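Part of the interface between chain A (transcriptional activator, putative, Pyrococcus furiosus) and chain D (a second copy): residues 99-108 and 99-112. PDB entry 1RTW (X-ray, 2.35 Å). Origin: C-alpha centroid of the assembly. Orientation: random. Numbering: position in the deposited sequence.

Chain A, residues 99-108: DWRAKSYVNY
Chain D (99-112) DWRAKSYVNYLLSV

Two copies of the same helix pack against each other. Chain A is helical from Trp A100 and chain D from Trp D100, with phi/psi near -63/-40. The N-to-C directions make an angle of 52°, and the axes approach to 8.2 Å. Like residues lie nearest each other: the CA atoms of Ser A104 and Ser D104 lie 4.8 Å apart, those of Asn A107 and Asn D107 5.0 Å.

Each helix starts with a cap. Asp A99 OD2 accepts from Arg A101 N at 2.9 Å, and Asp D99 OD1 from Arg D101 N at 2.9 Å. Both aspartates are chi1 t. Salt bridges reinforce the caps: Arg A101 NH1 to Asp A99 OD1 at 2.9 Å, a weak hydrogen bond, and Arg D101 NE to Asp D99 OD1 at 2.7 Å.

No direct hydrogen bond crosses the contact; packing dominates, burying 454 Å² in all. Small serines, chi1 t, allow the close approach: Ser A104 OG lies 3.6 Å from Ser D104 CA. This buried OG has no polar partner in the model. The asparagines, both chi1 m with chi2 near -30°, meet at Asn A107 CB and Asn D107 CB, 3.5 Å apart. From there the two amides turn away from each other, each running along the partner helix: Asn A107 ND2 is 3.5 Å from Tyr D108 CA, and Asn D107 ND2 is 3.6 Å from Tyr A108 CB. Both tyrosines are chi1 t.

Trp A100, chi1 p and chi2 -77°, reaches the first turn of the chain D helix. Its CH2 lies 4.1 Å from Trp D100 CB, at the ring edge, and 4.0 Å from Arg D101 CD. Trp D100 is chi1 m and poorly ordered.

One water links the helices. It accepts from Asn A107 ND2 at 2.7 Å and donates to Ser D104 O at 2.9 Å. Ser D104 OG also bonds this water, at 3.2 Å.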

ATOM      1  N   ASP A  99     -11.417  22.939  -0.900  1.00 33.74           N
ATOM      2  CA  ASP A  99     -12.134  22.730  -2.155  1.00 30.86           C
ATOM      3  C   ASP A  99     -12.052  21.254  -2.581  1.00 30.13           C
ATOM      4  O   ASP A  99     -11.080  20.566  -2.271  1.00 29.26           O
ATOM      5  CB  ASP A  99     -11.527  23.646  -3.218  1.00 30.48           C
ATOM      6  CG  ASP A  99     -12.352  23.720  -4.482  1.00 30.09           C
ATOM      7  OD1 ASP A  99     -13.182  24.654  -4.598  1.00 31.11           O
ATOM      8  OD2 ASP A  99     -12.127  22.882  -5.381  1.00 27.33           O
ATOM      9  N   TRP A 100     -13.068  20.767  -3.289  1.00 28.40           N
ATOM     10  CA  TRP A 100     -13.066  19.371  -3.709  1.00 28.91           C
ATOM     11  C   TRP A 100     -11.993  19.070  -4.757  1.00 28.36           C
ATOM     12  O   TRP A 100     -11.352  18.021  -4.696  1.00 28.78           O
ATOM     13  CB  TRP A 100     -14.454  18.924  -4.196  1.00 29.18           C
ATOM     14  CG  TRP A 100     -14.882  19.561  -5.474  1.00 31.45           C
ATOM     15  CD1 TRP A 100     -15.353  20.833  -5.639  1.00 32.06           C
ATOM     16  CD2 TRP A 100     -14.850  18.969  -6.783  1.00 31.97           C
ATOM     17  NE1 TRP A 100     -15.617  21.071  -6.969  1.00 34.21           N
ATOM     18  CE2 TRP A 100     -15.320  19.947  -7.692  1.00 32.98           C
ATOM     19  CE3 TRP A 100     -14.473  17.712  -7.275  1.00 32.42           C
ATOM     20  CZ2 TRP A 100     -15.417  19.703  -9.070  1.00 33.20           C
ATOM     21  CZ3 TRP A 100     -14.571  17.473  -8.645  1.00 33.26           C
ATOM     22  CH2 TRP A 100     -15.043  18.465  -9.525  1.00 33.82           C
ATOM     23  N   ARG A 101     -11.797  19.984  -5.707  1.00 26.97           N
ATOM     24  CA  ARG A 101     -10.786  19.793  -6.739  1.00 27.29           C
ATOM     25  C   ARG A 101      -9.404  19.553  -6.124  1.00 25.54           C
ATOM     26  O   ARG A 101      -8.572  18.874  -6.710  1.00 25.41           O
ATOM     27  CB  ARG A 101     -10.732  20.995  -7.693  1.00 29.68           C
ATOM     28  CG  ARG A 101     -11.950  21.152  -8.600  1.00 31.09           C
ATOM     29  CD  ARG A 101     -12.783  22.381  -8.231  1.00 33.86           C
ATOM     30  NE  ARG A 101     -12.450  23.547  -9.045  1.00 34.80           N
ATOM     31  CZ  ARG A 101     -12.601  24.816  -8.664  1.00 36.02           C
ATOM     32  NH1 ARG A 101     -13.076  25.120  -7.459  1.00 33.62           N
ATOM     33  NH2 ARG A 101     -12.304  25.791  -9.514  1.00 36.39           N
ATOM     34  N   ALA A 102      -9.183  20.079  -4.925  1.00 25.23           N
ATOM     35  CA  ALA A 102      -7.913  19.913  -4.229  1.00 26.89           C
ATOM     36  C   ALA A 102      -7.785  18.509  -3.638  1.00 27.64           C
ATOM     37  O   ALA A 102      -6.766  17.837  -3.829  1.00 27.46           O
ATOM     38  CB  ALA A 102      -7.770  20.965  -3.133  1.00 24.42           C
ATOM     39  N   LYS A 103      -8.827  18.076  -2.933  1.00 29.36           N
ATOM     40  CA  LYS A 103      -8.860  16.753  -2.318  1.00 29.79           C
ATOM     41  C   LYS A 103      -8.728  15.717  -3.421  1.00 26.93           C
ATOM     42  O   LYS A 103      -8.065  14.699  -3.258  1.00 23.63           O
ATOM     43  CB  LYS A 103     -10.191  16.532  -1.582  1.00 35.24           C
ATOM     44  CG  LYS A 103     -10.524  17.571  -0.524  1.00 39.29           C
ATOM     45  CD  LYS A 103     -11.829  17.249   0.201  1.00 45.41           C
ATOM     46  CE  LYS A 103     -13.039  17.336  -0.728  1.00 49.85           C
ATOM     47  NZ  LYS A 103     -14.324  17.078  -0.006  1.00 50.09           N
ATOM     48  N   SER A 104      -9.274  16.048  -4.583  1.00 24.82           N
ATOM     49  CA  SER A 104      -9.259  15.158  -5.727  1.00 24.92           C
ATOM     50  C   SER A 104      -7.884  15.006  -6.339  1.00 24.35           C
ATOM     51  O   SER A 104      -7.517  13.925  -6.811  1.00 24.97           O
ATOM     52  CB  SER A 104     -10.234  15.667  -6.774  1.00 25.29           C
ATOM     53  OG  SER A 104     -10.302  14.762  -7.855  1.00 31.79           O
ATOM     54  N   TYR A 105      -7.159  16.116  -6.394  1.00 22.04           N
ATOM     55  CA  TYR A 105      -5.808  16.126  -6.929  1.00 21.40           C
ATOM     56  C   TYR A 105      -4.968  15.320  -5.939  1.00 20.56           C
ATOM     57  O   TYR A 105      -4.180  14.461  -6.336  1.00 22.83           O
ATOM     58  CB  TYR A 105      -5.310  17.582  -7.046  1.00 19.80           C
ATOM     59  CG  TYR A 105      -3.933  17.787  -7.661  1.00 16.63           C
ATOM     60  CD1 TYR A 105      -3.147  16.706  -8.056  1.00 13.96           C
ATOM     61  CD2 TYR A 105      -3.407  19.080  -7.820  1.00 14.09           C
ATOM     62  CE1 TYR A 105      -1.881  16.896  -8.585  1.00 12.49           C
ATOM     63  CE2 TYR A 105      -2.140  19.279  -8.350  1.00 11.33           C
ATOM     64  CZ  TYR A 105      -1.389  18.177  -8.727  1.00 11.78           C
ATOM     65  OH  TYR A 105      -0.148  18.336  -9.247  1.00  8.35           O
ATOM     66  N   VAL A 106      -5.176  15.580  -4.653  1.00 18.91           N
ATOM     67  CA  VAL A 106      -4.468  14.893  -3.588  1.00 19.75           C
ATOM     68  C   VAL A 106      -4.688  13.389  -3.628  1.00 20.44           C
ATOM     69  O   VAL A 106      -3.731  12.616  -3.582  1.00 21.68           O
ATOM     70  CB  VAL A 106      -4.912  15.419  -2.213  1.00 20.30           C
ATOM     71  CG1 VAL A 106      -4.540  14.432  -1.123  1.00 22.80           C
ATOM     72  CG2 VAL A 106      -4.263  16.761  -1.930  1.00 20.41           C
ATOM     73  N   ASN A 107      -5.950  12.977  -3.712  1.00 22.65           N
ATOM     74  CA  ASN A 107      -6.282  11.558  -3.743  1.00 22.63           C
ATOM     75  C   ASN A 107      -5.774  10.882  -5.022  1.00 23.11           C
ATOM     76  O   ASN A 107      -5.431   9.693  -5.011  1.00 26.84           O
ATOM     77  CB  ASN A 107      -7.791  11.346  -3.541  1.00 23.19           C
ATOM     78  CG  ASN A 107      -8.273  11.784  -2.154  1.00 22.53           C
ATOM     79  OD1 ASN A 107      -7.524  11.745  -1.169  1.00 24.31           O
ATOM     80  ND2 ASN A 107      -9.535  12.194  -2.073  1.00 21.16           N
ATOM     81  N   TYR A 108      -5.735  11.618  -6.129  1.00 20.86           N
ATOM     82  CA  TYR A 108      -5.208  11.038  -7.353  1.00 18.87           C
ATOM     83  C   TYR A 108      -3.729  10.720  -7.102  1.00 18.83           C
ATOM     84  O   TYR A 108      -3.276   9.603  -7.350  1.00 19.87           O
ATOM     85  CB  TYR A 108      -5.353  11.990  -8.543  1.00 17.77           C
ATOM     86  CG  TYR A 108      -4.673  11.471  -9.797  1.00 16.54           C
ATOM     87  CD1 TYR A 108      -5.199  10.392 -10.503  1.00 19.06           C
ATOM     88  CD2 TYR A 108      -3.472  12.025 -10.242  1.00 14.41           C
ATOM     89  CE1 TYR A 108      -4.546   9.863 -11.624  1.00 17.71           C
ATOM     90  CE2 TYR A 108      -2.810  11.508 -11.359  1.00 15.03           C
ATOM     91  CZ  TYR A 108      -3.355  10.422 -12.043  1.00 15.72           C
ATOM     92  OH  TYR A 108      -2.699   9.875 -13.121  1.00 11.55           O
TER
ATOM     93  N   ASP D  99     -16.182  11.734 -16.061  1.00 49.38           N
ATOM     94  CA  ASP D  99     -16.414  12.983 -15.352  1.00 48.73           C
ATOM     95  C   ASP D  99     -15.480  13.136 -14.153  1.00 50.92           C
ATOM     96  O   ASP D  99     -15.104  12.153 -13.517  1.00 47.48           O
ATOM     97  CB  ASP D  99     -17.865  13.074 -14.894  1.00 45.35           C
ATOM     98  CG  ASP D  99     -18.207  14.431 -14.322  1.00 43.29           C
ATOM     99  OD1 ASP D  99     -18.261  14.555 -13.084  1.00 38.92           O
ATOM    100  OD2 ASP D  99     -18.427  15.372 -15.113  1.00 44.49           O
ATOM    101  N   TRP D 100     -15.147  14.384 -13.832  1.00 55.92           N
ATOM    102  CA  TRP D 100     -14.255  14.694 -12.719  1.00 60.00           C
ATOM    103  C   TRP D 100     -14.816  14.269 -11.367  1.00 54.99           C
ATOM    104  O   TRP D 100     -14.071  13.806 -10.507  1.00 53.18           O
ATOM    105  CB  TRP D 100     -13.900  16.186 -12.705  1.00 73.73           C
ATOM    106  CG  TRP D 100     -13.110  16.634 -13.910  1.00 88.78           C
ATOM    107  CD1 TRP D 100     -13.615  17.090 -15.098  1.00 92.32           C
ATOM    108  CD2 TRP D 100     -11.679  16.657 -14.050  1.00 95.32           C
ATOM    109  NE1 TRP D 100     -12.591  17.392 -15.965  1.00 95.23           N
ATOM    110  CE2 TRP D 100     -11.396  17.137 -15.351  1.00 97.36           C
ATOM    111  CE3 TRP D 100     -10.613  16.318 -13.204  1.00 98.73           C
ATOM    112  CZ2 TRP D 100     -10.083  17.284 -15.825  1.00100.50           C
ATOM    113  CZ3 TRP D 100      -9.307  16.465 -13.678  1.00101.56           C
ATOM    114  CH2 TRP D 100      -9.058  16.945 -14.979  1.00102.20           C
ATOM    115  N   ARG D 101     -16.127  14.415 -11.185  1.00 49.75           N
ATOM    116  CA  ARG D 101     -16.769  14.028  -9.931  1.00 45.07           C
ATOM    117  C   ARG D 101     -16.564  12.547  -9.620  1.00 41.64           C
ATOM    118  O   ARG D 101     -16.410  12.167  -8.460  1.00 40.44           O
ATOM    119  CB  ARG D 101     -18.266  14.342  -9.962  1.00 43.93           C
ATOM    120  CG  ARG D 101     -18.657  15.727  -9.441  1.00 44.50           C
ATOM    121  CD  ARG D 101     -18.532  16.824 -10.482  1.00 43.44           C
ATOM    122  NE  ARG D 101     -19.328  16.562 -11.683  1.00 42.23           N
ATOM    123  CZ  ARG D 101     -20.614  16.874 -11.839  1.00 41.31           C
ATOM    124  NH1 ARG D 101     -21.292  17.466 -10.862  1.00 41.37           N
ATOM    125  NH2 ARG D 101     -21.219  16.606 -12.990  1.00 36.19           N
ATOM    126  N   ALA D 102     -16.533  11.723 -10.664  1.00 38.75           N
ATOM    127  CA  ALA D 102     -16.351  10.283 -10.515  1.00 37.88           C
ATOM    128  C   ALA D 102     -14.944   9.918 -10.066  1.00 37.82           C
ATOM    129  O   ALA D 102     -14.773   9.103  -9.161  1.00 38.67           O
ATOM    130  CB  ALA D 102     -16.689   9.563 -11.816  1.00 37.32           C
ATOM    131  N   LYS D 103     -13.942  10.514 -10.705  1.00 37.68           N
ATOM    132  CA  LYS D 103     -12.547  10.252 -10.359  1.00 36.96           C
ATOM    133  C   LYS D 103     -12.292  10.682  -8.918  1.00 33.68           C
ATOM    134  O   LYS D 103     -11.587  10.016  -8.169  1.00 33.89           O
ATOM    135  CB  LYS D 103     -11.607  10.998 -11.317  1.00 39.09           C
ATOM    136  CG  LYS D 103     -11.714  10.530 -12.766  1.00 42.76           C
ATOM    137  CD  LYS D 103     -10.705  11.209 -13.693  1.00 45.63           C
ATOM    138  CE  LYS D 103     -11.013  12.688 -13.893  1.00 48.08           C
ATOM    139  NZ  LYS D 103     -10.174  13.266 -14.978  1.00 48.06           N
ATOM    140  N   SER D 104     -12.929  11.769  -8.523  1.00 31.86           N
ATOM    141  CA  SER D 104     -12.796  12.302  -7.175  1.00 31.58           C
ATOM    142  C   SER D 104     -13.234  11.264  -6.128  1.00 30.39           C
ATOM    143  O   SER D 104     -12.573  11.067  -5.103  1.00 28.85           O
ATOM    144  CB  SER D 104     -13.653  13.563  -7.063  1.00 31.10           C
ATOM    145  OG  SER D 104     -13.604  14.112  -5.758  1.00 39.36           O
ATOM    146  N   TYR D 105     -14.358  10.614  -6.413  1.00 28.01           N
ATOM    147  CA  TYR D 105     -14.948   9.599  -5.548  1.00 26.46           C
ATOM    148  C   TYR D 105     -14.075   8.350  -5.544  1.00 23.87           C
ATOM    149  O   TYR D 105     -13.795   7.786  -4.495  1.00 23.41           O
ATOM    150  CB  TYR D 105     -16.359   9.265  -6.065  1.00 25.90           C
ATOM    151  CG  TYR D 105     -17.211   8.396  -5.161  1.00 25.39           C
ATOM    152  CD1 TYR D 105     -16.731   7.931  -3.934  1.00 26.09           C
ATOM    153  CD2 TYR D 105     -18.517   8.057  -5.526  1.00 25.08           C
ATOM    154  CE1 TYR D 105     -17.520   7.160  -3.099  1.00 23.89           C
ATOM    155  CE2 TYR D 105     -19.318   7.281  -4.697  1.00 23.68           C
ATOM    156  CZ  TYR D 105     -18.811   6.841  -3.489  1.00 23.71           C
ATOM    157  OH  TYR D 105     -19.587   6.083  -2.668  1.00 21.90           O
ATOM    158  N   VAL D 106     -13.668   7.921  -6.730  1.00 22.64           N
ATOM    159  CA  VAL D 106     -12.822   6.746  -6.888  1.00 22.95           C
ATOM    160  C   VAL D 106     -11.529   6.907  -6.104  1.00 23.96           C
ATOM    161  O   VAL D 106     -11.195   6.083  -5.248  1.00 25.20           O
ATOM    162  CB  VAL D 106     -12.481   6.525  -8.378  1.00 23.04           C
ATOM    163  CG1 VAL D 106     -11.315   5.562  -8.519  1.00 22.03           C
ATOM    164  CG2 VAL D 106     -13.700   5.984  -9.124  1.00 19.10           C
ATOM    165  N   ASN D 107     -10.827   8.001  -6.377  1.00 25.13           N
ATOM    166  CA  ASN D 107      -9.563   8.289  -5.715  1.00 23.94           C
ATOM    167  C   ASN D 107      -9.721   8.413  -4.202  1.00 23.40           C
ATOM    168  O   ASN D 107      -8.835   7.987  -3.462  1.00 26.14           O
ATOM    169  CB  ASN D 107      -8.896   9.531  -6.327  1.00 24.80           C
ATOM    170  CG  ASN D 107      -8.554   9.348  -7.816  1.00 23.90           C
ATOM    171  OD1 ASN D 107      -8.234   8.244  -8.270  1.00 27.10           O
ATOM    172  ND2 ASN D 107      -8.630  10.436  -8.575  1.00 21.99           N
ATOM    173  N   TYR D 108     -10.827   8.992  -3.731  1.00 20.24           N
ATOM    174  CA  TYR D 108     -11.034   9.081  -2.288  1.00 19.15           C
ATOM    175  C   TYR D 108     -11.088   7.653  -1.728  1.00 19.79           C
ATOM    176  O   TYR D 108     -10.350   7.319  -0.801  1.00 20.00           O
ATOM    177  CB  TYR D 108     -12.325   9.827  -1.928  1.00 17.60           C
ATOM    178  CG  TYR D 108     -12.643   9.803  -0.438  1.00 13.41           C
ATOM    179  CD1 TYR D 108     -11.941  10.604   0.466  1.00 15.54           C
ATOM    180  CD2 TYR D 108     -13.631   8.960   0.069  1.00 14.35           C
ATOM    181  CE1 TYR D 108     -12.217  10.567   1.858  1.00 15.13           C
ATOM    182  CE2 TYR D 108     -13.914   8.908   1.451  1.00 16.70           C
ATOM    183  CZ  TYR D 108     -13.207   9.709   2.339  1.00 18.10           C
ATOM    184  OH  TYR D 108     -13.479   9.617   3.696  1.00 18.86           O
ATOM    185  N   LEU D 109     -11.910   6.805  -2.340  1.00 18.97           N
ATOM    186  CA  LEU D 109     -12.047   5.411  -1.902  1.00 20.18           C
ATOM    187  C   LEU D 109     -10.707   4.678  -1.861  1.00 20.59           C
ATOM    188  O   LEU D 109     -10.366   4.043  -0.859  1.00 20.35           O
ATOM    189  CB  LEU D 109     -13.038   4.637  -2.792  1.00 19.99           C
ATOM    190  CG  LEU D 109     -14.544   4.839  -2.554  1.00 21.06           C
ATOM    191  CD1 LEU D 109     -15.324   3.764  -3.316  1.00 22.96           C
ATOM    192  CD2 LEU D 109     -14.867   4.731  -1.087  1.00 19.16           C
ATOM    193  N   LEU D 110      -9.938   4.790  -2.937  1.00 19.12           N
ATOM    194  CA  LEU D 110      -8.642   4.129  -2.992  1.00 20.67           C
ATOM    195  C   LEU D 110      -7.695   4.579  -1.879  1.00 20.50           C
ATOM    196  O   LEU D 110      -7.025   3.751  -1.251  1.00 20.31           O
ATOM    197  CB  LEU D 110      -8.011   4.321  -4.368  1.00 19.02           C
ATOM    198  CG  LEU D 110      -8.811   3.634  -5.473  1.00 19.48           C
ATOM    199  CD1 LEU D 110      -8.103   3.824  -6.816  1.00 18.06           C
ATOM    200  CD2 LEU D 110      -8.977   2.149  -5.155  1.00 13.46           C
ATOM    201  N   SER D 111      -7.717   5.877  -1.582  1.00 20.91           N
ATOM    202  CA  SER D 111      -6.883   6.446  -0.533  1.00 22.19           C
ATOM    203  C   SER D 111      -7.271   5.906   0.831  1.00 21.80           C
ATOM    204  O   SER D 111      -6.404   5.630   1.660  1.00 23.28           O
ATOM    205  CB  SER D 111      -6.994   7.965  -0.512  1.00 23.51           C
ATOM    206  OG  SER D 111      -6.372   8.520  -1.650  1.00 31.48           O
ATOM    207  N   VAL D 112      -8.571   5.782   1.077  1.00 20.82           N
ATOM    208  CA  VAL D 112      -9.040   5.266   2.351  1.00 19.74           C
ATOM    209  C   VAL D 112      -8.601   3.808   2.517  1.00 19.39           C
ATOM    210  O   VAL D 112      -8.067   3.429   3.548  1.00 21.96           O
ATOM    211  CB  VAL D 112     -10.568   5.375   2.470  1.00 20.15           C
ATOM    212  CG1 VAL D 112     -11.060   4.683   3.762  1.00 18.14           C
ATOM    213  CG2 VAL D 112     -10.980   6.841   2.443  1.00 17.73           C
TER
HETATM  214  O   HOH W   1     -11.376  13.303  -3.680  1.00 31.30           O